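Local atomic coordinates of biphenyl-2,3-diol 1,2-dioxygenase III-related protein (Vibrio cholerae, PDB entry 3EY8), a protein that binds calcium and, as a member of the glyoxalase/dioxygenase superfamily, may act as an oxidoreductase, though its reaction is not established. Residues R105-F115 / L124-N132. The protein carries 9 engineered substitutions. Numbering follows the deposited sequence.
Sequences RTGAQGAITSF and LIEVSTYSN
Ser114 OG holds two hydrogen bonds, about at right angles to each other. Ser128 OG donates to Ser114 OG at 2.7 Å. Ser114 OG donates in turn to Glu126 OE2, also at 2.7 Å. Ser114 and Ser128 face each other as a non-hydrogen-bonded pair of the antiparallel hairpin formed by strands 110-118 and 124-129. This hairpin lies at the centre of a four-stranded βαβββ module of the vicinal oxygen chelate fold. Glu126 CG is anti to the backbone N (chi1 -177°) and the chain beyond is straight, which lifts the carboxylate off the sheet on the face of Ser114 and Ser128, leaning toward Ser114. The serine meets OE2 on its anti side, slightly out of the carboxylate plane. This bond helps to orient the carboxylate. OE1 makes a weak hydrogen bond to His13 of the second subunit. Glu126 and His13 are calcium ligands in a structure of this protein; no calcium is bound to this chain here.

The hydrogen-bonded pairs Thr113–Thr129 and Phe115–Val127 each make two backbone bonds. Their side chains lie on the other sheet face, toward helix 84-93. There Val127 CB makes a CH-pi contact over a face of the Phe115 ring, 4.0 Å from its centroid.

Past the strand end, the Tyr130 ring reaches back to the type I turn Gly107–Gly110. Ile112 CG2 lies over one face of the Tyr130 ring in a CH-pi contact, 3.4 Å from the centroid and offset toward the rim. Tyr130 OH and Ala108 N, in the turn, each hydrogen-bond a carboxylate oxygen of Asp12 of the second subunit, so the turn takes part in the dimer contact. On the turn itself, Gln109 N donates to Tyr130 OH at 2.9 Å, with an N-H...O angle of 162°.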
# COMPACT_ATOMS: atom_id res chain seq x y z
N ARG B 105 4.86 -0.36 18.01
CA ARG B 105 3.61 -0.36 17.27
C ARG B 105 3.15 -1.78 16.96
O ARG B 105 3.81 -2.76 17.31
CB ARG B 105 3.78 0.44 15.97
CG ARG B 105 4.14 1.90 16.19
CD ARG B 105 2.93 2.68 16.69
NE ARG B 105 3.16 4.12 16.68
CZ ARG B 105 3.51 4.82 17.75
NH1 ARG B 105 3.68 4.22 18.92
NH2 ARG B 105 3.70 6.13 17.65
N THR B 106 2.00 -1.89 16.32
CA THR B 106 1.46 -3.19 15.95
C THR B 106 1.64 -3.41 14.46
O THR B 106 1.13 -2.65 13.65
CB THR B 106 -0.02 -3.30 16.32
OG1 THR B 106 -0.19 -2.96 17.70
CG2 THR B 106 -0.52 -4.72 16.08
N GLY B 107 2.39 -4.44 14.10
CA GLY B 107 2.54 -4.81 12.71
C GLY B 107 1.55 -5.90 12.36
O GLY B 107 0.83 -6.42 13.23
N ALA B 108 1.50 -6.25 11.08
CA ALA B 108 0.59 -7.29 10.60
C ALA B 108 0.75 -8.59 11.37
O ALA B 108 -0.24 -9.28 11.63
CB ALA B 108 0.83 -7.52 9.11
N GLN B 109 1.98 -8.91 11.74
CA GLN B 109 2.30 -10.23 12.28
C GLN B 109 2.65 -10.20 13.76
O GLN B 109 3.00 -11.23 14.34
CB GLN B 109 3.48 -10.85 11.52
CG GLN B 109 3.31 -10.98 10.02
CD GLN B 109 4.53 -11.59 9.37
OE1 GLN B 109 4.79 -12.79 9.51
NE2 GLN B 109 5.31 -10.77 8.67
N GLY B 110 2.55 -9.03 14.37
CA GLY B 110 2.80 -8.88 15.79
C GLY B 110 3.48 -7.56 16.10
O GLY B 110 3.44 -6.63 15.31
N ALA B 111 4.11 -7.49 17.27
CA ALA B 111 4.74 -6.24 17.70
C ALA B 111 5.91 -5.83 16.80
O ALA B 111 6.74 -6.66 16.40
CB ALA B 111 5.22 -6.37 19.14
N ILE B 112 5.96 -4.54 16.49
CA ILE B 112 7.09 -3.98 15.76
C ILE B 112 7.58 -2.74 16.47
O ILE B 112 6.89 -2.19 17.34
CB ILE B 112 6.72 -3.59 14.32
CG1 ILE B 112 5.63 -2.52 14.32
CG2 ILE B 112 6.29 -4.83 13.52
CD1 ILE B 112 5.18 -2.07 12.93
N THR B 113 8.78 -2.30 16.11
CA THR B 113 9.30 -1.02 16.55
C THR B 113 9.48 -0.13 15.32
O THR B 113 10.03 -0.57 14.31
CB THR B 113 10.63 -1.19 17.30
OG1 THR B 113 10.45 -2.13 18.37
CG2 THR B 113 11.09 0.13 17.86
N SER B 114 9.02 1.12 15.41
CA SER B 114 8.92 1.99 14.23
C SER B 114 9.60 3.35 14.43
O SER B 114 9.75 3.81 15.55
CB SER B 114 7.43 2.25 13.90
OG SER B 114 6.73 1.07 13.58
N PHE B 115 10.00 3.97 13.32
CA PHE B 115 10.27 5.40 13.30
C PHE B 115 9.62 6.02 12.06
O PHE B 115 9.25 5.29 11.14
CB PHE B 115 11.77 5.73 13.43
CG PHE B 115 12.62 5.37 12.23
CD1 PHE B 115 12.94 6.32 11.26
CD2 PHE B 115 13.14 4.09 12.09
CE1 PHE B 115 13.75 5.99 10.18
CE2 PHE B 115 13.95 3.76 11.01
CZ PHE B 115 14.25 4.72 10.05
N LEU B 124 3.46 9.87 4.60
CA LEU B 124 4.02 9.42 5.86
C LEU B 124 4.68 8.06 5.70
O LEU B 124 4.04 7.10 5.26
CB LEU B 124 2.93 9.32 6.93
CG LEU B 124 3.41 8.94 8.34
CD1 LEU B 124 4.42 9.96 8.89
CD2 LEU B 124 2.22 8.79 9.27
N ILE B 125 5.97 8.00 6.04
CA ILE B 125 6.73 6.76 5.92
C ILE B 125 7.11 6.24 7.30
O ILE B 125 7.71 6.95 8.12
CB ILE B 125 7.99 6.94 5.04
CG1 ILE B 125 7.62 7.59 3.69
CG2 ILE B 125 8.68 5.60 4.83
CD1 ILE B 125 6.60 6.80 2.85
N GLU B 126 6.74 5.00 7.56
CA GLU B 126 7.02 4.33 8.82
C GLU B 126 7.98 3.20 8.50
O GLU B 126 7.64 2.30 7.72
CB GLU B 126 5.71 3.79 9.41
CG GLU B 126 5.85 3.12 10.77
CD GLU B 126 4.54 2.52 11.25
OE1 GLU B 126 3.53 2.61 10.51
OE2 GLU B 126 4.51 1.96 12.36
N VAL B 127 9.18 3.25 9.06
CA VAL B 127 10.16 2.19 8.87
C VAL B 127 10.25 1.39 10.15
O VAL B 127 10.39 1.97 11.24
CB VAL B 127 11.52 2.77 8.48
CG1 VAL B 127 12.59 1.67 8.48
CG2 VAL B 127 11.43 3.44 7.11
N SER B 128 10.16 0.07 10.04
CA SER B 128 9.95 -0.76 11.22
C SER B 128 10.75 -2.06 11.21
O SER B 128 11.21 -2.52 10.16
CB SER B 128 8.47 -1.09 11.37
OG SER B 128 7.67 0.08 11.27
N THR B 129 10.88 -2.65 12.39
CA THR B 129 11.55 -3.94 12.54
C THR B 129 10.69 -4.87 13.38
O THR B 129 9.95 -4.41 14.25
CB THR B 129 12.92 -3.79 13.21
OG1 THR B 129 13.55 -5.07 13.32
CG2 THR B 129 12.77 -3.20 14.61
N TYR B 130 10.79 -6.17 13.12
CA TYR B 130 10.16 -7.17 13.99
C TYR B 130 11.09 -7.63 15.12
O TYR B 130 10.69 -8.41 15.99
CB TYR B 130 9.63 -8.36 13.18
CG TYR B 130 8.24 -8.10 12.63
CD1 TYR B 130 7.12 -8.27 13.43
CD2 TYR B 130 8.05 -7.66 11.33
CE1 TYR B 130 5.85 -8.03 12.95
CE2 TYR B 130 6.78 -7.41 10.83
CZ TYR B 130 5.69 -7.59 11.66
OH TYR B 130 4.41 -7.35 11.19
N SER B 131 12.32 -7.13 15.13
CA SER B 131 13.27 -7.46 16.19
C SER B 131 12.83 -6.92 17.55
O SER B 131 12.62 -5.72 17.71
CB SER B 131 14.66 -6.92 15.86
OG SER B 131 15.20 -7.57 14.72
N ASN B 132 12.71 -7.81 18.53
CA ASN B 132 12.28 -7.42 19.87
C ASN B 132 13.40 -6.72 20.64
O ASN B 132 13.37 -5.50 20.80
CB ASN B 132 11.78 -8.64 20.65
CG ASN B 132 11.13 -8.26 21.97
OD1 ASN B 132 10.86 -7.08 22.23
ND2 ASN B 132 10.85 -9.25 22.80
O HOH W 1 9.79 -5.42 18.09